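PDB 6NL1: mitochondrial edited mRNA stability factor 1 from Trypanosoma brucei, which probably processes the 5' ends of mitochondrial mRNAs as a Nudix-family protein and probably helps stabilise edited transcripts. Local coordinates for residues Y102-Q105 / A109-R112; A122-Y127 / T244-R249; I205-A210 / E214-M219; Q335-D338 / C343-M346. All coordinates share one frame; numbering follows the deposited sequence.

Contact 1 lies on the opposite side of the chain's centre from contacts 3 and 4, its centre about 41 Å from that of each. Contact 2 bridges from helix 120-129 to the Nudix part, its centre about 16 Å from that of contact 1. Contacts 3 and 4 share a sheet, where strands 216-223 and 343-346 are neighbours, and their centres are about 11 Å apart. Around the GDP site known from another structure of this protein, empty here, the Trp-217 side chain of contact 3 lies about 8 Å from that of Tyr-292, and the Leu-246 side chain of contact 2 about 11 Å from that of Val-288.

Contact 1: Y102-Q105 / A109-R112; sequences YKWQ and ALAR
Trp-104, on strand 100-107 of a four-stranded antiparallel sheet, sends its indole toward Leu-110 and Ala-111 of the short helix 108-111. The strand passes straight into this helix, and one large ring fills the angle between them, with no hydrogen bond across it. The backbones stay well apart, with the CA atoms of Trp-104 and Ala-111 9.0 Å from each other, and the indole spans the gap. Its CG is turned opposite the backbone N (chi1 176°), which carries the six-membered ring out from the strand to the helix. The enclosed side is that of Ala-111, which is buried, its CA 4.3 Å from Trp-104 CZ3, and its methyl also packs on Ile-172 and Val-174 of strand 171-178. Val-174 touches the indole as well, and Ile-81 and Leu-83 from loops and Met-190 of helix 180-193 add to the surround, so the tryptophan is buried although the two segments cover only 103 Å² between them. The Leu-110 side is more open, this residue remaining partly exposed, yet the closest touch across the segments is here. The leucine side chain crosses the indole at about a right angle and makes its nearest approach through CB rather than through its branched tip. The approach to the ring is oblique: Leu-110 CB stands 3.9 Å from Trp-104 CH2 and 4.1 Å from Trp-104 CZ2.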
loop_
_atom_site.group_PDB
_atom_site.type_symbol
_atom_site.label_atom_id
_atom_site.label_comp_id
_atom_site.label_asym_id
_atom_site.label_seq_id
_atom_site.Cartn_x
_atom_site.Cartn_y
_atom_site.Cartn_z
ATOM N N TYR A 102 -19.574 -17.981 -2.059
ATOM C CA TYR A 102 -20.348 -17.009 -2.807
ATOM C C TYR A 102 -19.466 -16.262 -3.794
ATOM O O TYR A 102 -18.257 -16.133 -3.607
ATOM C CB TYR A 102 -21.010 -16.001 -1.871
ATOM C CG TYR A 102 -22.168 -16.548 -1.067
ATOM C CD1 TYR A 102 -21.953 -17.398 0.014
ATOM C CD2 TYR A 102 -23.474 -16.188 -1.369
ATOM C CE1 TYR A 102 -23.006 -17.883 0.761
ATOM C CE2 TYR A 102 -24.533 -16.662 -0.630
ATOM C CZ TYR A 102 -24.296 -17.511 0.433
ATOM O OH TYR A 102 -25.355 -17.987 1.165
ATOM N N LYS A 103 -20.099 -15.737 -4.831
ATOM C CA LYS A 103 -19.404 -15.039 -5.896
ATOM C C LYS A 103 -19.936 -13.618 -6.036
ATOM O O LYS A 103 -21.138 -13.369 -5.902
ATOM C CB LYS A 103 -19.623 -15.799 -7.202
ATOM C CG LYS A 103 -18.955 -15.214 -8.396
ATOM C CD LYS A 103 -19.273 -16.042 -9.630
ATOM C CE LYS A 103 -20.723 -15.885 -10.030
ATOM N NZ LYS A 103 -20.942 -16.263 -11.450
ATOM N N TRP A 104 -19.032 -12.687 -6.306
ATOM C CA TRP A 104 -19.407 -11.312 -6.585
ATOM C C TRP A 104 -18.759 -10.929 -7.909
ATOM O O TRP A 104 -17.532 -10.872 -7.998
ATOM C CB TRP A 104 -18.898 -10.399 -5.476
ATOM C CG TRP A 104 -19.152 -8.939 -5.710
ATOM C CD1 TRP A 104 -20.195 -8.383 -6.399
ATOM C CD2 TRP A 104 -18.344 -7.846 -5.255
ATOM N NE1 TRP A 104 -20.089 -7.017 -6.393
ATOM C CE2 TRP A 104 -18.963 -6.657 -5.697
ATOM C CE3 TRP A 104 -17.160 -7.758 -4.513
ATOM C CZ2 TRP A 104 -18.437 -5.388 -5.422
ATOM C CZ3 TRP A 104 -16.636 -6.497 -4.240
ATOM C CH2 TRP A 104 -17.278 -5.329 -4.693
ATOM N N GLN A 105 -19.586 -10.687 -8.929
ATOM C CA GLN A 105 -19.117 -10.326 -10.273
ATOM C C GLN A 105 -19.087 -8.811 -10.412
ATOM O O GLN A 105 -20.129 -8.167 -10.415
ATOM C CB GLN A 105 -20.022 -10.942 -11.350
ATOM C CG GLN A 105 -19.526 -10.709 -12.788
ATOM C CD GLN A 105 -18.060 -11.114 -12.979
ATOM O OE1 GLN A 105 -17.249 -10.361 -13.535
ATOM N NE2 GLN A 105 -17.718 -12.304 -12.516
ATOM N N ALA A 109 -12.554 -1.381 -10.074
ATOM C CA ALA A 109 -12.814 -0.123 -9.384
ATOM C C ALA A 109 -13.383 -0.391 -7.989
ATOM O O ALA A 109 -13.048 0.303 -7.037
ATOM C CB ALA A 109 -13.769 0.745 -10.200
ATOM N N LEU A 110 -14.223 -1.414 -7.870
ATOM C CA LEU A 110 -14.806 -1.771 -6.578
ATOM C C LEU A 110 -14.024 -2.883 -5.871
ATOM O O LEU A 110 -13.786 -2.817 -4.669
ATOM C CB LEU A 110 -16.283 -2.164 -6.749
ATOM C CG LEU A 110 -17.165 -1.078 -7.393
ATOM C CD1 LEU A 110 -18.627 -1.488 -7.448
ATOM C CD2 LEU A 110 -17.016 0.250 -6.653
ATOM N N ALA A 111 -13.608 -3.896 -6.623
ATOM C CA ALA A 111 -12.950 -5.060 -6.031
ATOM C C ALA A 111 -11.676 -4.681 -5.287
ATOM O O ALA A 111 -11.351 -5.274 -4.257
ATOM C CB ALA A 111 -12.652 -6.115 -7.088
ATOM N N ARG A 112 -10.953 -3.683 -5.789
ATOM C CA ARG A 112 -9.721 -3.299 -5.122
ATOM C C ARG A 112 -9.984 -2.765 -3.709
ATOM O O ARG A 112 -9.082 -2.744 -2.880
ATOM C CB ARG A 112 -8.946 -2.280 -5.943
ATOM C CG ARG A 112 -9.507 -0.878 -5.864
ATOM C CD ARG A 112 -8.557 0.079 -6.548
ATOM N NE ARG A 112 -8.342 -0.336 -7.923
ATOM C CZ ARG A 112 -8.830 0.308 -8.976
ATOM N NH1 ARG A 112 -9.540 1.418 -8.798
ATOM N NH2 ARG A 112 -8.596 -0.156 -10.202
#

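Contact 2: A122-Y127 / T244-R249; sequences AAELKY and TLLYER. With SO4 (sulfate ion), chain C.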
loop_
_atom_site.group_PDB
_atom_site.type_symbol
_atom_site.label_atom_id
_atom_site.label_comp_id
_atom_site.label_asym_id
_atom_site.label_seq_id
_atom_site.Cartn_x
_atom_site.Cartn_y
_atom_site.Cartn_z
ATOM N N ALA A 122 -8.500 -7.413 2.393
ATOM C CA ALA A 122 -8.915 -8.811 2.462
ATOM C C ALA A 122 -8.593 -9.415 3.837
ATOM O O ALA A 122 -9.438 -10.079 4.449
ATOM C CB ALA A 122 -8.253 -9.621 1.342
ATOM N N ALA A 123 -7.375 -9.177 4.319
ATOM C CA ALA A 123 -6.953 -9.678 5.624
ATOM C C ALA A 123 -7.762 -9.060 6.764
ATOM O O ALA A 123 -8.067 -9.736 7.746
ATOM C CB ALA A 123 -5.453 -9.452 5.848
ATOM N N GLU A 124 -8.117 -7.784 6.644
ATOM C CA GLU A 124 -8.945 -7.173 7.680
ATOM C C GLU A 124 -10.342 -7.799 7.707
ATOM O O GLU A 124 -10.910 -8.041 8.774
ATOM C CB GLU A 124 -9.051 -5.649 7.538
ATOM C CG GLU A 124 -9.804 -5.059 8.724
ATOM C CD GLU A 124 -9.936 -3.547 8.721
ATOM O OE1 GLU A 124 -9.461 -2.872 7.782
ATOM O OE2 GLU A 124 -10.536 -3.035 9.688
ATOM N N LEU A 125 -10.891 -8.053 6.527
ATOM C CA LEU A 125 -12.185 -8.721 6.419
ATOM C C LEU A 125 -12.135 -10.115 7.041
ATOM O O LEU A 125 -13.078 -10.540 7.708
ATOM C CB LEU A 125 -12.629 -8.790 4.948
ATOM C CG LEU A 125 -13.046 -7.417 4.378
ATOM C CD1 LEU A 125 -13.088 -7.396 2.855
ATOM C CD2 LEU A 125 -14.385 -6.999 4.940
ATOM N N LYS A 126 -11.029 -10.820 6.826
ATOM C CA LYS A 126 -10.869 -12.139 7.420
ATOM C C LYS A 126 -10.784 -12.033 8.941
ATOM O O LYS A 126 -11.389 -12.824 9.666
ATOM C CB LYS A 126 -9.631 -12.863 6.882
ATOM C CG LYS A 126 -9.455 -14.230 7.529
ATOM C CD LYS A 126 -8.304 -15.002 6.936
ATOM C CE LYS A 126 -8.675 -15.622 5.605
ATOM N NZ LYS A 126 -7.526 -16.369 5.016
ATOM N N TYR A 127 -10.029 -11.048 9.410
ATOM C CA TYR A 127 -9.867 -10.824 10.834
ATOM C C TYR A 127 -11.224 -10.556 11.488
ATOM O O TYR A 127 -11.511 -11.043 12.576
ATOM C CB TYR A 127 -8.920 -9.638 11.081
ATOM C CG TYR A 127 -8.961 -9.126 12.507
ATOM C CD1 TYR A 127 -8.429 -9.881 13.551
ATOM C CD2 TYR A 127 -9.550 -7.902 12.816
ATOM C CE1 TYR A 127 -8.474 -9.429 14.875
ATOM C CE2 TYR A 127 -9.592 -7.434 14.130
ATOM C CZ TYR A 127 -9.051 -8.211 15.156
ATOM O OH TYR A 127 -9.090 -7.777 16.463
ATOM N N THR A 244 -5.222 3.069 5.082
ATOM C CA THR A 244 -6.411 3.281 5.902
ATOM C C THR A 244 -7.082 1.952 6.252
ATOM O O THR A 244 -7.401 1.159 5.370
ATOM C CB THR A 244 -7.462 4.127 5.157
ATOM O OG1 THR A 244 -7.776 3.489 3.912
ATOM C CG2 THR A 244 -6.940 5.541 4.867
ATOM N N LEU A 245 -7.294 1.712 7.542
ATOM C CA LEU A 245 -8.145 0.613 7.987
ATOM C C LEU A 245 -9.589 0.931 7.601
ATOM O O LEU A 245 -9.934 2.094 7.345
ATOM C CB LEU A 245 -8.035 0.432 9.511
ATOM C CG LEU A 245 -6.639 0.126 10.061
ATOM C CD1 LEU A 245 -6.589 0.287 11.573
ATOM C CD2 LEU A 245 -6.213 -1.272 9.660
ATOM N N LEU A 246 -10.435 -0.088 7.547
ATOM C CA LEU A 246 -11.858 0.152 7.331
ATOM C C LEU A 246 -12.361 1.138 8.390
ATOM O O LEU A 246 -12.001 1.025 9.564
ATOM C CB LEU A 246 -12.644 -1.164 7.400
ATOM C CG LEU A 246 -12.342 -2.199 6.307
ATOM C CD1 LEU A 246 -13.090 -3.496 6.551
ATOM C CD2 LEU A 246 -12.682 -1.639 4.932
ATOM N N TYR A 247 -13.159 2.112 7.957
ATOM C CA TYR A 247 -13.764 3.114 8.843
ATOM C C TYR A 247 -12.792 4.195 9.321
ATOM O O TYR A 247 -13.191 5.130 10.013
ATOM C CB TYR A 247 -14.451 2.455 10.051
ATOM C CG TYR A 247 -15.609 1.565 9.667
ATOM C CD1 TYR A 247 -16.835 2.106 9.296
ATOM C CD2 TYR A 247 -15.476 0.183 9.674
ATOM C CE1 TYR A 247 -17.898 1.291 8.935
ATOM C CE2 TYR A 247 -16.532 -0.640 9.318
ATOM C CZ TYR A 247 -17.740 -0.080 8.948
ATOM O OH TYR A 247 -18.797 -0.890 8.594
ATOM N N GLU A 248 -11.522 4.071 8.952
ATOM C CA GLU A 248 -10.518 5.035 9.384
ATOM C C GLU A 248 -10.432 6.227 8.421
ATOM O O GLU A 248 -10.454 6.061 7.202
ATOM C CB GLU A 248 -9.161 4.347 9.518
ATOM C CG GLU A 248 -8.121 5.143 10.274
ATOM C CD GLU A 248 -6.801 4.407 10.395
ATOM O OE1 GLU A 248 -6.439 3.635 9.471
ATOM O OE2 GLU A 248 -6.125 4.591 11.425
ATOM N N ARG A 249 -10.361 7.430 8.974
ATOM C CA ARG A 249 -10.171 8.636 8.167
ATOM C C ARG A 249 -8.723 8.728 7.671
ATOM O O ARG A 249 -7.817 8.162 8.281
ATOM C CB ARG A 249 -10.541 9.882 8.975
ATOM C CG ARG A 249 -12.036 10.033 9.245
ATOM C CD ARG A 249 -12.358 11.270 10.090
ATOM N NE ARG A 249 -11.712 12.474 9.574
ATOM C CZ ARG A 249 -12.153 13.185 8.539
ATOM N NH1 ARG A 249 -13.252 12.815 7.891
ATOM N NH2 ARG A 249 -11.489 14.266 8.146
HETATM S S SO4 C . -5.341 -13.433 4.457
HETATM O O1 SO4 C . -5.009 -14.856 4.395
HETATM O O2 SO4 C . -5.257 -12.985 5.844
HETATM O O3 SO4 C . -4.396 -12.665 3.644
HETATM O O4 SO4 C . -6.698 -13.227 3.947
HETATM O O HOH W 1 -11.198 -0.913 11.095
#
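The carboxylate of Glu-124, on helix 120-129, engages both backbone polar groups of a single residue, Leu-246: the N-H directly and the carbonyl through a water. Leu-246 N donates to Glu-124 OE1 over 3.0 Å, almost perfectly straight at 177°, the carboxylate oxygen accepting with its syn lone pair. The other oxygen, Glu-124 OE2, accepts a hydrogen bond from a water 2.6 Å away, and the same water also donates to Leu-246 O, again at 2.6 Å. Arg-128 NE, one helical turn on, forms a salt bridge with OE2, which should help hold the carboxylate in place. An extended chain, with CG opposite the backbone N (chi1 -174°), brings the acid across to the loop, where it and the Leu-246 side chain run antiparallel alongside each other. Beside this polar grip, Leu-125 CD2 meets Leu-246 CD1 at 4.1 Å, the two leucines standing roughly perpendicular; Leu-189 and Ala-193 of helix 180-193 line the same buried patch. On the other side of the helix Lys-126 NZ, which also bonds His-132, shares with Arg-119 a sulfate, probably from the crystallisation liquor, and meets its O1 at 3.0 Å. The loop has its own brace: Leu-245 N donates to Glu-248 OE1 over 2.9 Å, while Glu-248 OE2 pairs with Arg-256. Leu-245 to Glu-248 form a type II beta turn ahead of helix 250-262, and the Glu-248 to Arg-256 bridge is consistent with the loop-helix-loop of a Nudix box.

Contact 3: I205-A210 / E214-M219; sequences IFRRLA and EVEWLM. With SO4 (sulfate ion), chain D.
Phe-206 and Trp-217 form a non-hydrogen-bonded pair in the antiparallel beta hairpin of strands 200-207 and 216-223, part of the mixed Nudix sheet. On their face of the hairpin, Phe-206 CB is the bump: it sits over the six-membered ring of Trp-217, 3.9 Å from its centroid, as a CH-pi contact. The phenyl ring then turns its edge toward the indole in an offset edge-to-face pair, planes at 60°. Val-215 fits into the angle between the phenyl ring and the indole face, with CG2 over that same face and CB 3.7 Å from Phe-206 CD2. Farther out, Val-215 CG1 packs beside Arg-208, whose NE forms a salt bridge with Glu-296 of strand 290-296. The opposite face carries the charged pair Arg-207 and Glu-216, side by side, guanidinium and carboxylate nearly coplanar. Trp-345 of strand 343-346 adds a cation-pi contact to this arginine, and NH1 also binds Ser-299 O. NH1 and NH2 reach a sulfate, probably from the crystallisation liquor, at the guanidinium edge. At another part of that edge, NE and NH2 of Arg-207 converge on a single oxygen, Glu-216 OE1, each at 2.7 Å.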
loop_
_atom_site.group_PDB
_atom_site.type_symbol
_atom_site.label_atom_id
_atom_site.label_comp_id
_atom_site.label_asym_id
_atom_site.label_seq_id
_atom_site.Cartn_x
_atom_site.Cartn_y
_atom_site.Cartn_z
ATOM N N ILE A 205 7.028 13.498 6.483
ATOM C CA ILE A 205 7.708 14.237 7.527
ATOM C C ILE A 205 8.934 14.901 6.922
ATOM O O ILE A 205 9.698 14.252 6.203
ATOM C CB ILE A 205 8.136 13.279 8.655
ATOM C CG1 ILE A 205 6.906 12.813 9.429
ATOM C CG2 ILE A 205 9.084 13.960 9.601
ATOM C CD1 ILE A 205 6.275 13.908 10.268
ATOM N N PHE A 206 9.107 16.195 7.180
ATOM C CA PHE A 206 10.257 16.914 6.634
ATOM C C PHE A 206 10.881 17.844 7.669
ATOM O O PHE A 206 10.230 18.268 8.625
ATOM C CB PHE A 206 9.889 17.693 5.351
ATOM C CG PHE A 206 9.032 18.929 5.596
ATOM C CD1 PHE A 206 7.640 18.849 5.573
ATOM C CD2 PHE A 206 9.619 20.164 5.844
ATOM C CE1 PHE A 206 6.847 19.982 5.795
ATOM C CE2 PHE A 206 8.836 21.304 6.063
ATOM C CZ PHE A 206 7.451 21.211 6.047
ATOM N N ARG A 207 12.160 18.141 7.492
ATOM C CA ARG A 207 12.811 19.139 8.327
ATOM C C ARG A 207 13.442 20.191 7.418
ATOM O O ARG A 207 13.773 19.915 6.262
ATOM C CB ARG A 207 13.869 18.497 9.234
ATOM C CG ARG A 207 15.077 17.928 8.482
ATOM C CD ARG A 207 16.134 17.395 9.444
ATOM N NE ARG A 207 17.287 16.850 8.732
ATOM C CZ ARG A 207 18.345 16.309 9.329
ATOM N NH1 ARG A 207 18.402 16.239 10.654
ATOM N NH2 ARG A 207 19.349 15.837 8.603
ATOM N N ARG A 208 13.597 21.398 7.941
ATOM C CA ARG A 208 14.242 22.469 7.190
ATOM C C ARG A 208 15.685 22.633 7.646
ATOM O O ARG A 208 15.973 22.638 8.839
ATOM C CB ARG A 208 13.489 23.781 7.391
ATOM C CG ARG A 208 12.022 23.723 6.992
ATOM C CD ARG A 208 11.386 25.114 7.021
ATOM N NE ARG A 208 9.953 25.058 6.750
ATOM C CZ ARG A 208 9.416 25.039 5.532
ATOM N NH1 ARG A 208 10.189 25.080 4.446
ATOM N NH2 ARG A 208 8.099 24.977 5.400
ATOM N N LEU A 209 16.599 22.743 6.696
ATOM C CA LEU A 209 17.985 23.024 7.030
ATOM C C LEU A 209 18.237 24.522 6.895
ATOM O O LEU A 209 17.689 25.177 6.000
ATOM C CB LEU A 209 18.924 22.220 6.136
ATOM N N ALA A 210 19.045 25.072 7.797
ATOM C CA ALA A 210 19.326 26.507 7.787
ATOM C C ALA A 210 19.941 26.939 6.460
ATOM O O ALA A 210 19.651 28.021 5.942
ATOM C CB ALA A 210 20.250 26.873 8.943
ATOM N N GLU A 214 15.395 23.914 -0.086
ATOM C CA GLU A 214 14.841 22.570 -0.261
ATOM C C GLU A 214 14.833 21.843 1.081
ATOM O O GLU A 214 15.812 21.891 1.822
ATOM C CB GLU A 214 15.638 21.758 -1.283
ATOM C CG GLU A 214 14.980 20.420 -1.607
ATOM C CD GLU A 214 15.809 19.552 -2.529
ATOM O OE1 GLU A 214 16.971 19.912 -2.827
ATOM O OE2 GLU A 214 15.296 18.497 -2.948
ATOM N N VAL A 215 13.729 21.180 1.408
ATOM C CA VAL A 215 13.650 20.461 2.678
ATOM C C VAL A 215 14.144 19.022 2.514
ATOM O O VAL A 215 14.276 18.537 1.387
ATOM C CB VAL A 215 12.212 20.466 3.247
ATOM C CG1 VAL A 215 11.667 21.901 3.317
ATOM C CG2 VAL A 215 11.309 19.605 2.393
ATOM N N GLU A 216 14.436 18.362 3.638
ATOM C CA GLU A 216 14.790 16.939 3.665
ATOM C C GLU A 216 13.607 16.095 4.139
ATOM O O GLU A 216 12.900 16.465 5.080
ATOM C CB GLU A 216 15.989 16.681 4.595
ATOM C CG GLU A 216 17.292 17.335 4.157
ATOM C CD GLU A 216 18.502 16.907 4.988
ATOM O OE1 GLU A 216 18.381 16.714 6.223
ATOM O OE2 GLU A 216 19.591 16.774 4.395
ATOM N N TRP A 217 13.408 14.953 3.490
ATOM C CA TRP A 217 12.293 14.063 3.794
ATOM C C TRP A 217 12.797 12.820 4.526
ATOM O O TRP A 217 13.818 12.233 4.149
ATOM C CB TRP A 217 11.578 13.640 2.498
ATOM C CG TRP A 217 11.069 14.792 1.701
ATOM C CD1 TRP A 217 11.693 15.403 0.652
ATOM C CD2 TRP A 217 9.834 15.498 1.906
ATOM N NE1 TRP A 217 10.916 16.448 0.185
ATOM C CE2 TRP A 217 9.772 16.524 0.937
ATOM C CE3 TRP A 217 8.772 15.357 2.814
ATOM C CZ2 TRP A 217 8.691 17.411 0.850
ATOM C CZ3 TRP A 217 7.696 16.239 2.727
ATOM C CH2 TRP A 217 7.669 17.256 1.751
ATOM N N LEU A 218 12.079 12.421 5.567
ATOM C CA LEU A 218 12.378 11.171 6.256
ATOM C C LEU A 218 11.968 9.985 5.384
ATOM O O LEU A 218 10.831 9.911 4.931
ATOM C CB LEU A 218 11.627 11.113 7.583
ATOM C CG LEU A 218 12.043 10.002 8.542
ATOM C CD1 LEU A 218 13.473 10.238 8.992
ATOM C CD2 LEU A 218 11.105 9.946 9.740
ATOM N N MET A 219 12.889 9.058 5.151
ATOM C CA MET A 219 12.593 7.903 4.318
ATOM C C MET A 219 13.011 6.571 4.954
ATOM O O MET A 219 13.936 6.528 5.765
ATOM C CB MET A 219 13.268 8.070 2.957
ATOM C CG MET A 219 12.863 9.374 2.271
ATOM S SD MET A 219 13.108 9.322 0.504
ATOM C CE MET A 219 14.737 8.620 0.408
HETATM S S SO4 D . 21.686 14.463 11.343
HETATM O O1 SO4 D . 22.877 14.235 12.160
HETATM O O2 SO4 D . 21.044 13.179 11.038
HETATM O O3 SO4 D . 20.759 15.316 12.085
HETATM O O4 SO4 D . 22.086 15.138 10.110
HETATM O O HOH W 2 8.798 11.892 5.159
HETATM O O HOH W 3 15.578 23.430 4.166
#

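Contact 4: Q335-D338 / C343-M346; sequences QLAD and CAWM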
loop_
_atom_site.group_PDB
_atom_site.type_symbol
_atom_site.label_atom_id
_atom_site.label_comp_id
_atom_site.label_asym_id
_atom_site.label_seq_id
_atom_site.Cartn_x
_atom_site.Cartn_y
_atom_site.Cartn_z
ATOM N N GLN A 335 25.450 5.770 3.252
ATOM C CA GLN A 335 26.035 7.042 3.636
ATOM C C GLN A 335 25.143 7.800 4.619
ATOM O O GLN A 335 25.626 8.362 5.591
ATOM C CB GLN A 335 26.251 7.869 2.371
ATOM C CG GLN A 335 27.029 9.150 2.517
ATOM C CD GLN A 335 27.201 9.835 1.167
ATOM O OE1 GLN A 335 27.189 11.065 1.069
ATOM N NE2 GLN A 335 27.349 9.028 0.112
ATOM N N LEU A 336 23.834 7.785 4.378
ATOM C CA LEU A 336 22.922 8.695 5.068
ATOM C C LEU A 336 21.992 8.047 6.090
ATOM O O LEU A 336 21.555 8.703 7.034
ATOM C CB LEU A 336 22.069 9.440 4.035
ATOM C CG LEU A 336 22.826 10.389 3.103
ATOM C CD1 LEU A 336 21.903 10.873 2.001
ATOM C CD2 LEU A 336 23.424 11.570 3.890
ATOM N N ALA A 337 21.658 6.777 5.900
ATOM C CA ALA A 337 20.685 6.143 6.784
ATOM C C ALA A 337 21.314 5.658 8.090
ATOM O O ALA A 337 22.500 5.338 8.146
ATOM C CB ALA A 337 19.972 5.006 6.070
ATOM N N ASP A 338 20.506 5.631 9.142
ATOM C CA ASP A 338 20.955 5.154 10.441
ATOM C C ASP A 338 20.569 3.682 10.572
ATOM O O ASP A 338 19.387 3.348 10.592
ATOM C CB ASP A 338 20.307 5.975 11.560
ATOM C CG ASP A 338 20.804 5.584 12.941
ATOM O OD1 ASP A 338 21.402 4.499 13.086
ATOM O OD2 ASP A 338 20.596 6.371 13.886
ATOM N N CYS A 343 16.099 4.573 9.104
ATOM C CA CYS A 343 15.611 5.823 8.519
ATOM C C CYS A 343 16.744 6.723 8.037
ATOM O O CYS A 343 17.852 6.674 8.574
ATOM C CB CYS A 343 14.743 6.582 9.525
ATOM S SG CYS A 343 13.221 5.727 9.984
ATOM N N ALA A 344 16.449 7.532 7.016
ATOM C CA ALA A 344 17.373 8.534 6.488
ATOM C C ALA A 344 16.650 9.846 6.189
ATOM O O ALA A 344 15.489 9.838 5.769
ATOM C CB ALA A 344 18.048 8.020 5.208
ATOM N N TRP A 345 17.344 10.967 6.387
ATOM C CA TRP A 345 16.880 12.263 5.888
ATOM C C TRP A 345 17.435 12.470 4.490
ATOM O O TRP A 345 18.650 12.491 4.297
ATOM C CB TRP A 345 17.347 13.413 6.783
ATOM C CG TRP A 345 16.693 13.442 8.127
ATOM C CD1 TRP A 345 17.255 13.089 9.329
ATOM C CD2 TRP A 345 15.347 13.834 8.412
ATOM N NE1 TRP A 345 16.340 13.248 10.340
ATOM C CE2 TRP A 345 15.162 13.702 9.807
ATOM C CE3 TRP A 345 14.280 14.285 7.627
ATOM C CZ2 TRP A 345 13.956 14.008 10.430
ATOM C CZ3 TRP A 345 13.081 14.589 8.247
ATOM C CH2 TRP A 345 12.928 14.449 9.637
ATOM N N MET A 346 16.550 12.630 3.514
ATOM C CA MET A 346 16.983 12.726 2.123
ATOM C C MET A 346 16.287 13.829 1.351
ATOM O O MET A 346 15.095 14.065 1.536
ATOM C CB MET A 346 16.751 11.388 1.416
ATOM C CG MET A 346 17.594 10.234 1.987
ATOM S SD MET A 346 17.639 8.754 0.944
ATOM C CE MET A 346 19.015 7.872 1.674
HETATM O O HOH W 4 20.051 11.028 7.583
#
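Ala-337 leaves helical geometry with psi at 151°, and this turn of the backbone lays the chain after helix 328-336 along strand 343-346 of the Nudix sheet. Just before it, Leu-336 has CG beside its backbone N (chi1 -65°), which sets CD1 as well as CB against the CE methyl of Met-346, itself reaching out from the strand on a chain extended beyond CG. The result is a helix followed, a few residues on, by a sheet strand that packs against its end. The methyls of Ala-337 and Ala-344 meet at the centre, CB to CB 3.7 Å, small enough to let the two backbones come close: their CA atoms are 4.1 Å apart. Trp-333 of the same helix and Trp-317 pack against these alanines from beyond the segments. Beside them the packing is looser, with Met-346 CE 4.2 Å from Leu-336 CB; here Leu-336 stays exposed while Met-346 is buried. Met-350 of helix 348-354 also touches Leu-336. Strand 343-346 is in turn fixed to strand 216-223, Ala-344 bonding to Met-219 and Met-346 to Trp-217. Across the contact the backbone polar groups are joined in two ways. A water stands between the segments, donating a hydrogen bond to Leu-336 O at 2.8 Å and accepting one from Trp-345 N at 3.0 Å. Asp-338 OD1 accepts from Ala-340 N, while the backbone of the same residue forms the direct link: Asp-338 N donates to Cys-343 O over 2.9 Å, tilted 23° from the carbonyl plane.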